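PDB 1ZSO: uncharacterized protein from Plasmodium falciparum, which is of unknown function but probably binds zinc, as a member of a family of eukaryotic CXXC-motif proteins. Local coordinates for residues B[20-25]-B[126-131]; B[36-41]-B[112-117]; B[43-48]-B[71-76]. All coordinates share one frame; numbering follows the deposited sequence.

Contact 1 of 3, residues B[20-25]-B[126-131]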
ATOM      1  N   LEU B  20       2.670  -0.855  33.627  1.00 38.92           N
ATOM      2  CA  LEU B  20       1.713  -1.948  33.591  1.00 39.11           C
ATOM      3  C   LEU B  20       1.042  -2.163  34.922  1.00 39.20           C
ATOM      4  O   LEU B  20       1.684  -2.199  35.967  1.00 37.93           O
ATOM      5  CB  LEU B  20       2.381  -3.254  33.190  1.00 38.34           C
ATOM      6  CG  LEU B  20       3.108  -3.275  31.856  1.00 40.42           C
ATOM      7  CD1 LEU B  20       3.704  -4.643  31.598  1.00 39.83           C
ATOM      8  CD2 LEU B  20       2.189  -2.816  30.717  1.00 39.15           C
ATOM      9  N   GLU B  21      -0.275  -2.291  34.846  1.00 39.11           N
ATOM     10  CA  GLU B  21      -1.095  -2.613  35.993  1.00 39.99           C
ATOM     11  C   GLU B  21      -1.868  -3.902  35.672  1.00 39.37           C
ATOM     12  O   GLU B  21      -2.763  -3.918  34.818  1.00 40.37           O
ATOM     13  CB  GLU B  21      -2.020  -1.436  36.330  1.00 39.84           C
ATOM     14  CG  GLU B  21      -3.148  -1.759  37.310  1.00 44.19           C
ATOM     15  CD  GLU B  21      -2.749  -1.720  38.790  1.00 49.11           C
ATOM     16  OE1 GLU B  21      -1.531  -1.610  39.112  1.00 46.82           O
ATOM     17  OE2 GLU B  21      -3.695  -1.800  39.632  1.00 53.61           O
ATOM     18  N   ASN B  22      -1.485  -4.983  36.324  1.00 38.14           N
ATOM     19  CA  ASN B  22      -2.273  -6.205  36.281  1.00 37.88           C
ATOM     20  C   ASN B  22      -2.363  -6.780  34.853  1.00 37.71           C
ATOM     21  O   ASN B  22      -3.310  -7.481  34.483  1.00 38.00           O
ATOM     22  CB  ASN B  22      -3.633  -5.951  36.939  1.00 37.24           C
ATOM     23  CG  ASN B  22      -3.543  -5.953  38.456  1.00 35.37           C
ATOM     24  OD1 ASN B  22      -2.563  -6.395  39.007  1.00 40.71           O
ATOM     25  ND2 ASN B  22      -4.555  -5.485  39.121  1.00 37.75           N
ATOM     26  N   VAL B  23      -1.319  -6.500  34.086  1.00 36.77           N
ATOM     27  CA  VAL B  23      -1.151  -6.994  32.710  1.00 36.56           C
ATOM     28  C   VAL B  23      -0.061  -8.056  32.626  1.00 34.98           C
ATOM     29  O   VAL B  23       1.008  -7.896  33.168  1.00 35.71           O
ATOM     30  CB  VAL B  23      -0.746  -5.834  31.763  1.00 36.19           C
ATOM     31  CG1 VAL B  23      -0.361  -6.360  30.395  1.00 38.17           C
ATOM     32  CG2 VAL B  23      -1.870  -4.818  31.646  1.00 37.19           C
ATOM     33  N   LYS B  24      -0.322  -9.141  31.927  1.00 35.04           N
ATOM     34  CA  LYS B  24       0.686 -10.180  31.806  1.00 36.35           C
ATOM     35  C   LYS B  24       1.479  -9.942  30.515  1.00 36.87           C
ATOM     36  O   LYS B  24       2.705 -10.056  30.476  1.00 35.56           O
ATOM     37  CB  LYS B  24       0.052 -11.578  31.891  1.00 35.80           C
ATOM     38  CG  LYS B  24       0.995 -12.705  31.532  1.00 39.23           C
ATOM     39  CD  LYS B  24       0.784 -13.934  32.403  1.00 42.28           C
ATOM     40  CE  LYS B  24       2.059 -14.795  32.403  1.00 45.60           C
ATOM     41  NZ  LYS B  24       2.235 -15.683  33.612  1.00 45.65           N
ATOM     42  N   ARG B  25       0.772  -9.536  29.470  1.00 37.83           N
ATOM     43  CA  ARG B  25       1.425  -9.170  28.224  1.00 37.73           C
ATOM     44  C   ARG B  25       0.506  -8.310  27.391  1.00 36.57           C
ATOM     45  O   ARG B  25      -0.724  -8.437  27.437  1.00 35.27           O
ATOM     46  CB  ARG B  25       1.866 -10.408  27.416  1.00 38.25           C
ATOM     47  CG  ARG B  25       0.743 -11.412  27.187  1.00 38.94           C
ATOM     48  CD  ARG B  25       0.978 -12.344  25.996  1.00 38.86           C
ATOM     49  NE  ARG B  25      -0.022 -13.418  25.992  1.00 40.23           N
ATOM     50  CZ  ARG B  25      -0.439 -14.114  24.927  1.00 37.85           C
ATOM     51  NH1 ARG B  25       0.032 -13.889  23.699  1.00 32.44           N
ATOM     52  NH2 ARG B  25      -1.354 -15.061  25.112  1.00 35.77           N
ATOM     53  N   GLU B 126      -3.523  -9.586  27.577  1.00 38.19           N
ATOM     54  CA  GLU B 126      -3.889 -10.620  28.542  1.00 38.27           C
ATOM     55  C   GLU B 126      -3.596 -10.030  29.907  1.00 37.50           C
ATOM     56  O   GLU B 126      -2.552  -9.419  30.071  1.00 37.88           O
ATOM     57  CB  GLU B 126      -3.066 -11.897  28.348  1.00 37.55           C
ATOM     58  CG  GLU B 126      -3.549 -13.053  29.264  1.00 38.59           C
ATOM     59  CD  GLU B 126      -2.855 -14.358  28.990  1.00 39.07           C
ATOM     60  OE1 GLU B 126      -1.834 -14.337  28.269  1.00 39.59           O
ATOM     61  OE2 GLU B 126      -3.335 -15.411  29.491  1.00 42.20           O
ATOM     62  N   ASP B 127      -4.509 -10.187  30.871  1.00 36.95           N
ATOM     63  CA  ASP B 127      -4.231  -9.740  32.242  1.00 36.09           C
ATOM     64  C   ASP B 127      -3.709 -10.902  33.074  1.00 35.37           C
ATOM     65  O   ASP B 127      -3.663 -12.017  32.582  1.00 33.75           O
ATOM     66  CB  ASP B 127      -5.450  -9.062  32.896  1.00 36.64           C
ATOM     67  CG  ASP B 127      -6.621 -10.023  33.166  1.00 33.76           C
ATOM     68  OD1 ASP B 127      -6.442 -11.239  33.369  1.00 32.85           O
ATOM     69  OD2 ASP B 127      -7.755  -9.527  33.202  1.00 33.05           O
ATOM     70  N   THR B 128      -3.307 -10.629  34.314  1.00 35.57           N
ATOM     71  CA  THR B 128      -2.618 -11.612  35.130  1.00 36.96           C
ATOM     72  C   THR B 128      -3.531 -12.792  35.514  1.00 37.25           C
ATOM     73  O   THR B 128      -3.043 -13.876  35.871  1.00 36.50           O
ATOM     74  CB  THR B 128      -1.994 -10.986  36.413  1.00 37.43           C
ATOM     75  OG1 THR B 128      -2.985 -10.230  37.121  1.00 36.47           O
ATOM     76  CG2 THR B 128      -0.778 -10.096  36.059  1.00 37.44           C
ATOM     77  N   LYS B 129      -4.845 -12.578  35.407  1.00 37.13           N
ATOM     78  CA  LYS B 129      -5.836 -13.632  35.627  1.00 37.59           C
ATOM     79  C   LYS B 129      -6.211 -14.325  34.319  1.00 37.27           C
ATOM     80  O   LYS B 129      -7.174 -15.084  34.267  1.00 36.49           O
ATOM     81  CB  LYS B 129      -7.088 -13.037  36.272  1.00 38.50           C
ATOM     82  CG  LYS B 129      -6.836 -12.383  37.629  1.00 39.23           C
ATOM     83  CD  LYS B 129      -6.608 -13.414  38.716  1.00 39.91           C
ATOM     84  CE  LYS B 129      -6.335 -12.756  40.064  1.00 40.38           C
ATOM     85  NZ  LYS B 129      -5.319 -13.525  40.850  1.00 38.56           N
ATOM     86  N   GLY B 130      -5.470 -14.022  33.255  1.00 37.21           N
ATOM     87  CA  GLY B 130      -5.536 -14.789  32.023  1.00 37.37           C
ATOM     88  C   GLY B 130      -6.605 -14.419  31.006  1.00 37.49           C
ATOM     89  O   GLY B 130      -6.715 -15.084  29.979  1.00 36.78           O
ATOM     90  N   LYS B 131      -7.387 -13.371  31.252  1.00 38.32           N
ATOM     91  CA  LYS B 131      -8.439 -13.017  30.300  1.00 38.90           C
ATOM     92  C   LYS B 131      -7.921 -11.990  29.315  1.00 38.84           C
ATOM     93  O   LYS B 131      -7.030 -11.195  29.627  1.00 39.15           O
ATOM     94  CB  LYS B 131      -9.718 -12.553  31.002  1.00 39.67           C
ATOM     95  CG  LYS B 131      -9.878 -11.090  31.176  1.00 42.15           C
ATOM     96  CD  LYS B 131     -10.925 -10.547  30.247  1.00 45.65           C
ATOM     97  CE  LYS B 131     -12.269 -10.359  30.946  1.00 48.39           C
ATOM     98  NZ  LYS B 131     -12.817  -8.997  30.574  1.00 50.04           N
TER
HETATM   99  O   HOH W   1      -1.515  -8.691  39.141  1.00 54.16           O

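Contact 2 of 3, residues B[36-41]-B[112-117]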
ATOM      1  N   PHE B  36       2.790   4.675   9.935  1.00 27.52           N
ATOM      2  CA  PHE B  36       4.039   5.431  10.049  1.00 27.14           C
ATOM      3  C   PHE B  36       3.913   6.682   9.253  1.00 27.10           C
ATOM      4  O   PHE B  36       3.156   6.737   8.266  1.00 23.60           O
ATOM      5  CB  PHE B  36       5.214   4.631   9.486  1.00 28.62           C
ATOM      6  CG  PHE B  36       5.631   3.468  10.351  1.00 27.68           C
ATOM      7  CD1 PHE B  36       6.393   3.679  11.470  1.00 29.71           C
ATOM      8  CD2 PHE B  36       5.264   2.177  10.026  1.00 27.47           C
ATOM      9  CE1 PHE B  36       6.773   2.604  12.294  1.00 32.84           C
ATOM     10  CE2 PHE B  36       5.631   1.111  10.822  1.00 27.97           C
ATOM     11  CZ  PHE B  36       6.397   1.326  11.958  1.00 31.01           C
ATOM     12  N   ASN B  37       4.657   7.689   9.691  1.00 27.78           N
ATOM     13  CA  ASN B  37       5.106   8.692   8.785  1.00 28.73           C
ATOM     14  C   ASN B  37       6.508   8.325   8.287  1.00 29.67           C
ATOM     15  O   ASN B  37       7.413   8.006   9.064  1.00 29.16           O
ATOM     16  CB  ASN B  37       5.181  10.054   9.436  1.00 28.68           C
ATOM     17  CG  ASN B  37       3.848  10.599   9.887  1.00 29.69           C
ATOM     18  OD1 ASN B  37       2.770  10.233   9.419  1.00 23.50           O
ATOM     19  ND2 ASN B  37       3.938  11.557  10.798  1.00 30.54           N
ATOM     20  N   ILE B  38       6.673   8.396   6.972  1.00 30.23           N
ATOM     21  CA  ILE B  38       7.943   8.085   6.322  1.00 30.07           C
ATOM     22  C   ILE B  38       8.529   9.231   5.499  1.00 29.97           C
ATOM     23  O   ILE B  38       7.868  10.239   5.207  1.00 27.76           O
ATOM     24  CB  ILE B  38       7.789   6.867   5.419  1.00 29.83           C
ATOM     25  CG1 ILE B  38       6.844   7.211   4.263  1.00 30.16           C
ATOM     26  CG2 ILE B  38       7.290   5.657   6.290  1.00 30.48           C
ATOM     27  CD1 ILE B  38       6.926   6.264   3.052  1.00 32.30           C
ATOM     28  N   ARG B  39       9.788   9.038   5.133  1.00 31.37           N
ATOM     29  CA  ARG B  39      10.517   9.950   4.261  1.00 32.35           C
ATOM     30  C   ARG B  39      11.372   9.169   3.257  1.00 30.68           C
ATOM     31  O   ARG B  39      11.857   8.052   3.516  1.00 28.55           O
ATOM     32  CB  ARG B  39      11.406  10.872   5.088  1.00 34.05           C
ATOM     33  CG  ARG B  39      11.979  12.077   4.316  1.00 40.72           C
ATOM     34  CD  ARG B  39      13.204  12.530   5.041  1.00 48.74           C
ATOM     35  NE  ARG B  39      14.043  13.435   4.270  1.00 52.87           N
ATOM     36  CZ  ARG B  39      14.043  14.756   4.433  1.00 55.12           C
ATOM     37  NH1 ARG B  39      13.210  15.319   5.313  1.00 52.07           N
ATOM     38  NH2 ARG B  39      14.861  15.517   3.689  1.00 53.94           N
ATOM     39  N   ASP B  40      11.529   9.766   2.097  1.00 28.99           N
ATOM     40  CA  ASP B  40      12.438   9.257   1.095  1.00 29.38           C
ATOM     41  C   ASP B  40      13.871   9.370   1.636  1.00 29.91           C
ATOM     42  O   ASP B  40      14.297  10.422   2.115  1.00 30.69           O
ATOM     43  CB  ASP B  40      12.220  10.065  -0.175  1.00 27.88           C
ATOM     44  CG  ASP B  40      13.015   9.577  -1.341  1.00 27.64           C
ATOM     45  OD1 ASP B  40      13.854   8.645  -1.177  1.00 28.31           O
ATOM     46  OD2 ASP B  40      12.825  10.186  -2.434  1.00 21.97           O
ATOM     47  N   SER B  41      14.603   8.267   1.615  1.00 30.96           N
ATOM     48  CA  SER B  41      15.963   8.251   2.117  1.00 31.33           C
ATOM     49  C   SER B  41      16.904   8.980   1.176  1.00 30.34           C
ATOM     50  O   SER B  41      18.043   9.333   1.566  1.00 30.51           O
ATOM     51  CB  SER B  41      16.438   6.811   2.312  1.00 32.41           C
ATOM     52  OG  SER B  41      16.429   6.103   1.095  1.00 37.67           O
ATOM     53  N   ILE B 112      13.615   4.003   2.223  1.00 26.28           N
ATOM     54  CA  ILE B 112      12.580   4.609   3.069  1.00 28.61           C
ATOM     55  C   ILE B 112      13.139   4.740   4.496  1.00 28.17           C
ATOM     56  O   ILE B 112      13.792   3.817   4.964  1.00 27.90           O
ATOM     57  CB  ILE B 112      11.315   3.739   3.140  1.00 27.58           C
ATOM     58  CG1 ILE B 112      10.482   3.856   1.879  1.00 30.11           C
ATOM     59  CG2 ILE B 112      10.431   4.130   4.332  1.00 28.32           C
ATOM     60  CD1 ILE B 112       9.483   2.730   1.754  1.00 29.09           C
ATOM     61  N   GLU B 113      12.878   5.872   5.138  1.00 29.23           N
ATOM     62  CA  GLU B 113      13.076   6.087   6.606  1.00 31.87           C
ATOM     63  C   GLU B 113      11.772   6.184   7.387  1.00 30.85           C
ATOM     64  O   GLU B 113      10.928   7.016   7.075  1.00 30.17           O
ATOM     65  CB  GLU B 113      13.708   7.438   6.905  1.00 34.36           C
ATOM     66  CG  GLU B 113      15.136   7.458   7.129  1.00 41.09           C
ATOM     67  CD  GLU B 113      15.809   7.981   5.925  1.00 48.38           C
ATOM     68  OE1 GLU B 113      15.636   7.307   4.888  1.00 54.31           O
ATOM     69  OE2 GLU B 113      16.449   9.062   6.003  1.00 49.06           O
ATOM     70  N   LEU B 114      11.653   5.368   8.421  1.00 30.80           N
ATOM     71  CA  LEU B 114      10.549   5.407   9.365  1.00 31.33           C
ATOM     72  C   LEU B 114      10.778   6.593  10.262  1.00 31.79           C
ATOM     73  O   LEU B 114      11.757   6.599  10.965  1.00 31.50           O
ATOM     74  CB  LEU B 114      10.533   4.138  10.232  1.00 32.13           C
ATOM     75  CG  LEU B 114      10.417   2.835   9.431  1.00 31.33           C
ATOM     76  CD1 LEU B 114      10.003   1.650  10.304  1.00 31.39           C
ATOM     77  CD2 LEU B 114       9.420   3.030   8.318  1.00 31.94           C
ATOM     78  N   ILE B 115       9.893   7.604  10.219  1.00 32.58           N
ATOM     79  CA  ILE B 115      10.072   8.827  11.014  1.00 32.24           C
ATOM     80  C   ILE B 115       9.277   8.737  12.346  1.00 33.59           C
ATOM     81  O   ILE B 115       9.840   8.800  13.455  1.00 31.39           O
ATOM     82  CB  ILE B 115       9.660  10.088  10.182  1.00 31.51           C
ATOM     83  CG1 ILE B 115      10.492  10.205   8.905  1.00 30.90           C
ATOM     84  CG2 ILE B 115       9.839  11.348  10.963  1.00 31.75           C
ATOM     85  CD1 ILE B 115      11.979  10.424   9.137  1.00 33.07           C
ATOM     86  N   ASP B 116       7.966   8.560  12.202  1.00 34.02           N
ATOM     87  CA  ASP B 116       7.030   8.583  13.303  1.00 34.81           C
ATOM     88  C   ASP B 116       6.211   7.313  13.233  1.00 33.51           C
ATOM     89  O   ASP B 116       5.760   6.952  12.178  1.00 33.97           O
ATOM     90  CB  ASP B 116       6.053   9.754  13.158  1.00 34.98           C
ATOM     91  CG  ASP B 116       6.733  11.101  13.209  1.00 37.01           C
ATOM     92  OD1 ASP B 116       7.550  11.321  14.137  1.00 40.85           O
ATOM     93  OD2 ASP B 116       6.429  11.963  12.336  1.00 42.54           O
ATOM     94  N   PHE B 117       6.011   6.679  14.384  1.00 32.75           N
ATOM     95  CA  PHE B 117       5.168   5.518  14.559  1.00 30.82           C
ATOM     96  C   PHE B 117       3.884   5.943  15.269  1.00 31.16           C
ATOM     97  O   PHE B 117       3.899   6.822  16.139  1.00 31.46           O
ATOM     98  CB  PHE B 117       5.928   4.532  15.430  1.00 33.24           C
ATOM     99  CG  PHE B 117       5.118   3.390  15.887  1.00 33.36           C
ATOM    100  CD1 PHE B 117       4.538   2.533  14.971  1.00 34.07           C
ATOM    101  CD2 PHE B 117       4.928   3.160  17.237  1.00 34.04           C
ATOM    102  CE1 PHE B 117       3.763   1.463  15.402  1.00 36.24           C
ATOM    103  CE2 PHE B 117       4.158   2.092  17.662  1.00 34.59           C
ATOM    104  CZ  PHE B 117       3.582   1.242  16.751  1.00 32.54           C
TER

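Contact 3 of 3, residues B[43-48]-B[71-76]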
ATOM      1  N   SER B  43      15.675  11.852  -0.822  1.00 30.72           N
ATOM      2  CA  SER B  43      15.150  13.181  -1.193  1.00 28.84           C
ATOM      3  C   SER B  43      14.409  13.778  -0.011  1.00 28.12           C
ATOM      4  O   SER B  43      14.416  13.205   1.057  1.00 30.05           O
ATOM      5  CB  SER B  43      14.233  13.122  -2.439  1.00 29.09           C
ATOM      6  OG  SER B  43      12.908  12.642  -2.137  1.00 29.39           O
ATOM      7  N   SER B  44      13.779  14.933  -0.216  1.00 27.93           N
ATOM      8  CA  SER B  44      13.006  15.648   0.793  1.00 27.68           C
ATOM      9  C   SER B  44      11.555  15.160   0.904  1.00 28.47           C
ATOM     10  O   SER B  44      10.850  15.508   1.847  1.00 28.30           O
ATOM     11  CB  SER B  44      13.006  17.129   0.444  1.00 28.25           C
ATOM     12  OG  SER B  44      14.268  17.750   0.698  1.00 28.63           O
ATOM     13  N   LEU B  45      11.108  14.331  -0.044  1.00 28.45           N
ATOM     14  CA  LEU B  45       9.746  13.786  -0.039  1.00 28.12           C
ATOM     15  C   LEU B  45       9.363  12.965   1.230  1.00 28.05           C
ATOM     16  O   LEU B  45      10.152  12.225   1.804  1.00 27.48           O
ATOM     17  CB  LEU B  45       9.528  12.944  -1.289  1.00 28.79           C
ATOM     18  CG  LEU B  45       9.600  13.726  -2.613  1.00 29.92           C
ATOM     19  CD1 LEU B  45       9.532  12.775  -3.792  1.00 30.11           C
ATOM     20  CD2 LEU B  45       8.481  14.793  -2.712  1.00 29.57           C
ATOM     21  N   THR B  46       8.130  13.142   1.658  1.00 28.67           N
ATOM     22  CA  THR B  46       7.594  12.478   2.844  1.00 29.67           C
ATOM     23  C   THR B  46       6.209  11.945   2.508  1.00 29.14           C
ATOM     24  O   THR B  46       5.575  12.397   1.570  1.00 29.05           O
ATOM     25  CB  THR B  46       7.478  13.454   4.025  1.00 29.22           C
ATOM     26  OG1 THR B  46       6.613  14.544   3.669  1.00 32.91           O
ATOM     27  CG2 THR B  46       8.787  14.025   4.364  1.00 28.90           C
ATOM     28  N   ARG B  47       5.750  10.968   3.278  1.00 30.96           N
ATOM     29  CA  ARG B  47       4.398  10.448   3.151  1.00 31.48           C
ATOM     30  C   ARG B  47       3.876  10.162   4.571  1.00 30.80           C
ATOM     31  O   ARG B  47       4.530   9.445   5.323  1.00 30.48           O
ATOM     32  CB  ARG B  47       4.462   9.199   2.290  1.00 32.28           C
ATOM     33  CG  ARG B  47       3.157   8.588   1.916  1.00 36.68           C
ATOM     34  CD  ARG B  47       2.530   9.278   0.683  1.00 42.61           C
ATOM     35  NE  ARG B  47       1.598   8.350   0.043  1.00 44.26           N
ATOM     36  CZ  ARG B  47       0.488   8.709  -0.590  1.00 47.02           C
ATOM     37  NH1 ARG B  47       0.126   9.997  -0.662  1.00 40.26           N
ATOM     38  NH2 ARG B  47      -0.280   7.760  -1.123  1.00 47.58           N
ATOM     39  N   ASP B  48       2.751  10.772   4.948  1.00 29.65           N
ATOM     40  CA  ASP B  48       2.166  10.569   6.275  1.00 32.29           C
ATOM     41  C   ASP B  48       1.178   9.425   6.285  1.00 32.41           C
ATOM     42  O   ASP B  48       0.465   9.206   5.309  1.00 30.84           O
ATOM     43  CB  ASP B  48       1.385  11.794   6.748  1.00 32.31           C
ATOM     44  CG  ASP B  48       2.279  12.976   7.073  1.00 35.43           C
ATOM     45  OD1 ASP B  48       3.520  12.811   7.008  1.00 35.25           O
ATOM     46  OD2 ASP B  48       1.719  14.076   7.361  1.00 42.03           O
ATOM     47  N   ILE B  71       6.691   2.014  -2.304  1.00 30.36           N
ATOM     48  CA  ILE B  71       6.417   3.309  -2.854  1.00 28.14           C
ATOM     49  C   ILE B  71       7.445   3.596  -3.942  1.00 28.61           C
ATOM     50  O   ILE B  71       8.608   3.240  -3.818  1.00 27.56           O
ATOM     51  CB  ILE B  71       6.343   4.387  -1.731  1.00 27.42           C
ATOM     52  CG1 ILE B  71       5.906   5.741  -2.277  1.00 25.90           C
ATOM     53  CG2 ILE B  71       7.661   4.560  -0.961  1.00 26.96           C
ATOM     54  CD1 ILE B  71       5.554   6.689  -1.148  1.00 26.93           C
ATOM     55  N   LYS B  72       6.974   4.183  -5.033  1.00 28.45           N
ATOM     56  CA  LYS B  72       7.814   4.701  -6.074  1.00 30.36           C
ATOM     57  C   LYS B  72       7.769   6.230  -5.887  1.00 30.69           C
ATOM     58  O   LYS B  72       6.799   6.915  -6.257  1.00 28.79           O
ATOM     59  CB  LYS B  72       7.298   4.254  -7.439  1.00 31.35           C
ATOM     60  CG  LYS B  72       8.057   4.774  -8.642  1.00 32.57           C
ATOM     61  CD  LYS B  72       7.414   4.230  -9.901  1.00 33.11           C
ATOM     62  CE  LYS B  72       8.377   4.190 -11.086  1.00 32.15           C
ATOM     63  NZ  LYS B  72       8.574   5.555 -11.675  1.00 35.68           N
ATOM     64  N   TRP B  73       8.815   6.724  -5.220  1.00 30.48           N
ATOM     65  CA  TRP B  73       8.907   8.109  -4.764  1.00 28.43           C
ATOM     66  C   TRP B  73       8.804   9.111  -5.887  1.00 27.78           C
ATOM     67  O   TRP B  73       8.189  10.168  -5.706  1.00 27.82           O
ATOM     68  CB  TRP B  73      10.220   8.334  -4.024  1.00 26.81           C
ATOM     69  CG  TRP B  73      10.234   7.802  -2.644  1.00 24.28           C
ATOM     70  CD1 TRP B  73      10.956   6.767  -2.184  1.00 25.25           C
ATOM     71  CD2 TRP B  73       9.509   8.313  -1.526  1.00 25.40           C
ATOM     72  NE1 TRP B  73      10.734   6.585  -0.857  1.00 23.64           N
ATOM     73  CE2 TRP B  73       9.831   7.512  -0.428  1.00 21.14           C
ATOM     74  CE3 TRP B  73       8.584   9.363  -1.359  1.00 24.12           C
ATOM     75  CZ2 TRP B  73       9.325   7.752   0.829  1.00 23.24           C
ATOM     76  CZ3 TRP B  73       8.063   9.572  -0.143  1.00 24.21           C
ATOM     77  CH2 TRP B  73       8.452   8.795   0.959  1.00 23.80           C
ATOM     78  N   THR B  74       9.391   8.788  -7.040  1.00 27.61           N
ATOM     79  CA  THR B  74       9.383   9.702  -8.183  1.00 26.75           C
ATOM     80  C   THR B  74       9.083   8.990  -9.523  1.00 27.62           C
ATOM     81  O   THR B  74       9.020   7.758  -9.609  1.00 24.52           O
ATOM     82  CB  THR B  74      10.748  10.516  -8.300  1.00 27.61           C
ATOM     83  OG1 THR B  74      11.797   9.722  -8.877  1.00 27.48           O
ATOM     84  CG2 THR B  74      11.224  11.011  -6.953  1.00 27.01           C
ATOM     85  N   GLU B  75       8.949   9.777 -10.588  1.00 29.36           N
ATOM     86  CA  GLU B  75       8.810   9.217 -11.938  1.00 32.21           C
ATOM     87  C   GLU B  75       9.990   8.335 -12.394  1.00 32.85           C
ATOM     88  O   GLU B  75       9.916   7.722 -13.441  1.00 34.08           O
ATOM     89  CB  GLU B  75       8.540  10.325 -12.980  1.00 33.47           C
ATOM     90  CG  GLU B  75       9.701  11.316 -13.246  1.00 39.67           C
ATOM     91  CD  GLU B  75       9.445  12.747 -12.683  1.00 46.77           C
ATOM     92  OE1 GLU B  75       9.337  12.882 -11.416  1.00 44.16           O
ATOM     93  OE2 GLU B  75       9.377  13.720 -13.519  1.00 44.08           O
ATOM     94  N   TYR B  76      11.057   8.232 -11.609  1.00 33.75           N
ATOM     95  CA  TYR B  76      12.179   7.387 -12.000  1.00 33.75           C
ATOM     96  C   TYR B  76      12.035   5.975 -11.436  1.00 33.46           C
ATOM     97  O   TYR B  76      11.317   5.755 -10.475  1.00 33.85           O
ATOM     98  CB  TYR B  76      13.500   8.057 -11.605  1.00 34.64           C
ATOM     99  CG  TYR B  76      13.779   9.237 -12.494  1.00 34.81           C
ATOM    100  CD1 TYR B  76      13.288  10.515 -12.190  1.00 35.21           C
ATOM    101  CD2 TYR B  76      14.478   9.067 -13.686  1.00 35.01           C
ATOM    102  CE1 TYR B  76      13.549  11.604 -13.051  1.00 33.99           C
ATOM    103  CE2 TYR B  76      14.720  10.118 -14.531  1.00 32.72           C
ATOM    104  CZ  TYR B  76      14.254  11.376 -14.214  1.00 34.07           C
ATOM    105  OH  TYR B  76      14.516  12.395 -15.093  1.00 35.74           O
TER

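Contact 1 of 3, residues B[20-25]-B[126-131]
Arg25 and Glu126 join their side chains through a single carboxylate oxygen. Glu126 OE1 accepts from Arg25 NE at 3.1 Å and from NH2 of the same guanidinium at 3.3 Å, a side-on salt bridge in which the oxygen lies at the guanidinium edge, in its plane. The two planes are 63° apart; NE meets OE1 nearly along its C-O bond, and NH2 comes from above the carboxylate plane. A chi1 of -174° sets CG of Glu126 anti to the backbone N, and the extended chain beyond it ends at the guanidinium edge. Backbone bonds accompany the salt bridge. Glu126 N donates to Arg25 O at 3.0 Å, and Glu126 O receives Lys24 N at 2.9 Å and, weakly, Arg25 N. Lys24 and Arg25 thus both face Glu126, a classic beta bulge between strands 23-27 and 123-127, neighbours in a four-stranded antiparallel sheet. Further along, Thr128 N donates to Asn22 O at 3.2 Å, and a water links Asn22 OD1 to Thr128 OG1, while ND2 of Asn22 is held by Cys153 O. Thr128 belongs to a type I turn running from Asp127 to Gly130. Asp127 OD1 takes Lys131 N at 3.1 Å, and its OD2 is bound by Tyr133 and Asn147, so the buried carboxylate has polar partners at both oxygens. Arg25 also makes a cation-pi contact with Phe27. Shared between an acid and an aromatic ring, its positive charge is probably stabilised, and the twofold grip on OE1 would favour the ionised form of Glu126.

Contact 2 of 3, residues B[36-41]-B[112-117]
A classic beta bulge interrupts the antiparallel pairing of strands 34-40 and 112-117, where Ile115 and Asp116 both face Asn37. The carbonyl oxygen of Asn37 accepts twice, from Ile115 N at 2.8 Å and from Asp116 N at 3.2 Å, and Asn37 N returns a bond to Asp116 O. A side-chain bond reinforces the site: Asn37 ND2 donates to Asp116 OD2 at 3.0 Å, reaching the oxygen on its anti side with the amide and carboxylate planes 77° apart. OD1 of the same amide takes the backbone N of Asn49, which ties the bulge to strand 46-52, the other neighbour of strand 34-40 in this three-stranded sheet. Past the bulge the regular register returns, with Arg39 and Glu113 exchanging two backbone bonds.

Phe36, Ile38, Ile112, Leu114 and Phe117, all buried, make up the apolar part of one sheet face. Leu114 CD1 sits over one face of the Phe36 ring, 4.1 Å from its centroid and offset toward the rim, a CH-pi contact. CE1 of that ring touches Phe117 CD1 at 3.5 Å, the two planes inclined at 43°. Ile38 CG2 meets Leu114 CD2 at 3.9 Å, and Ile38 CB lies against Ile112 CG2. Ile82 packs on Leu114 and Ile112, and Tyr161 meets Phe117 edge-to-face, joining this face to strands 80-85 and 152-163 of the larger sheet.

Contact 3 of 3, residues B[43-48]-B[71-76]
Leu45 lies against the six-membered part of the Trp73 indole, and this is where the segments pack closely: Leu45 CB is 3.7 Å from Trp73 CE3, and Leu45 CD1 comes within 3.5 Å of Trp73 O. A chi1 of -77° sets CG of Trp73 anti to the carbonyl carbon, and within its own segment Ile71 CG2 lies over one ring face, 3.6 Å above the plane. Trp73 NE1 is bonded to Gly111 O, which helps to fix the ring's rotation. Toward the CH2 corner of the ring the packing is looser, with Arg47 CB 4.2 Å from Trp73 CH2. The Leu45 and Thr74 side chains cross at about a right angle, CD1 of Leu45 4.0 Å from CG2 of Thr74, where Leu45 is exposed.

The fold element here is the turn leading into strand 46-52, set against the loop between strands 69-71 and 80-85. Each segment has an ST turn of its own: Ser43 OG accepts from Leu45 N, and Thr74 OG1 from Tyr76 N at 3.2 Å. Lys72 NZ, bonded to Thr74 O on a lone pair in the carbonyl plane, also reaches Asn121 of the second subunit. That subunit meets Arg47 as well, whose NH1 donates to the backbone oxygen of its Asp48.

From the N terminus, contact 1 begins on the last residues of strand 9-21, in the six-stranded sheet, and passes into strand 23-27 of the four-stranded sheet, a connection completed only when 126-131 returns about a hundred residues later. Inside that long loop, 36-41 opens contact 2, which 112-117 closes, and within this second loop lies contact 3, where 43-48 meets 71-76. The three are therefore nested without crossing. Contacts 2 and 3 touch, with centres 11 Å apart, because strands 34-40 and 46-52 are neighbours in one three-stranded sheet; the loop after strand 69-71 brings in the six-stranded sheet. Contact 1 lies on the opposite side of the chain's centre, its centre 32 Å from that of contact 2.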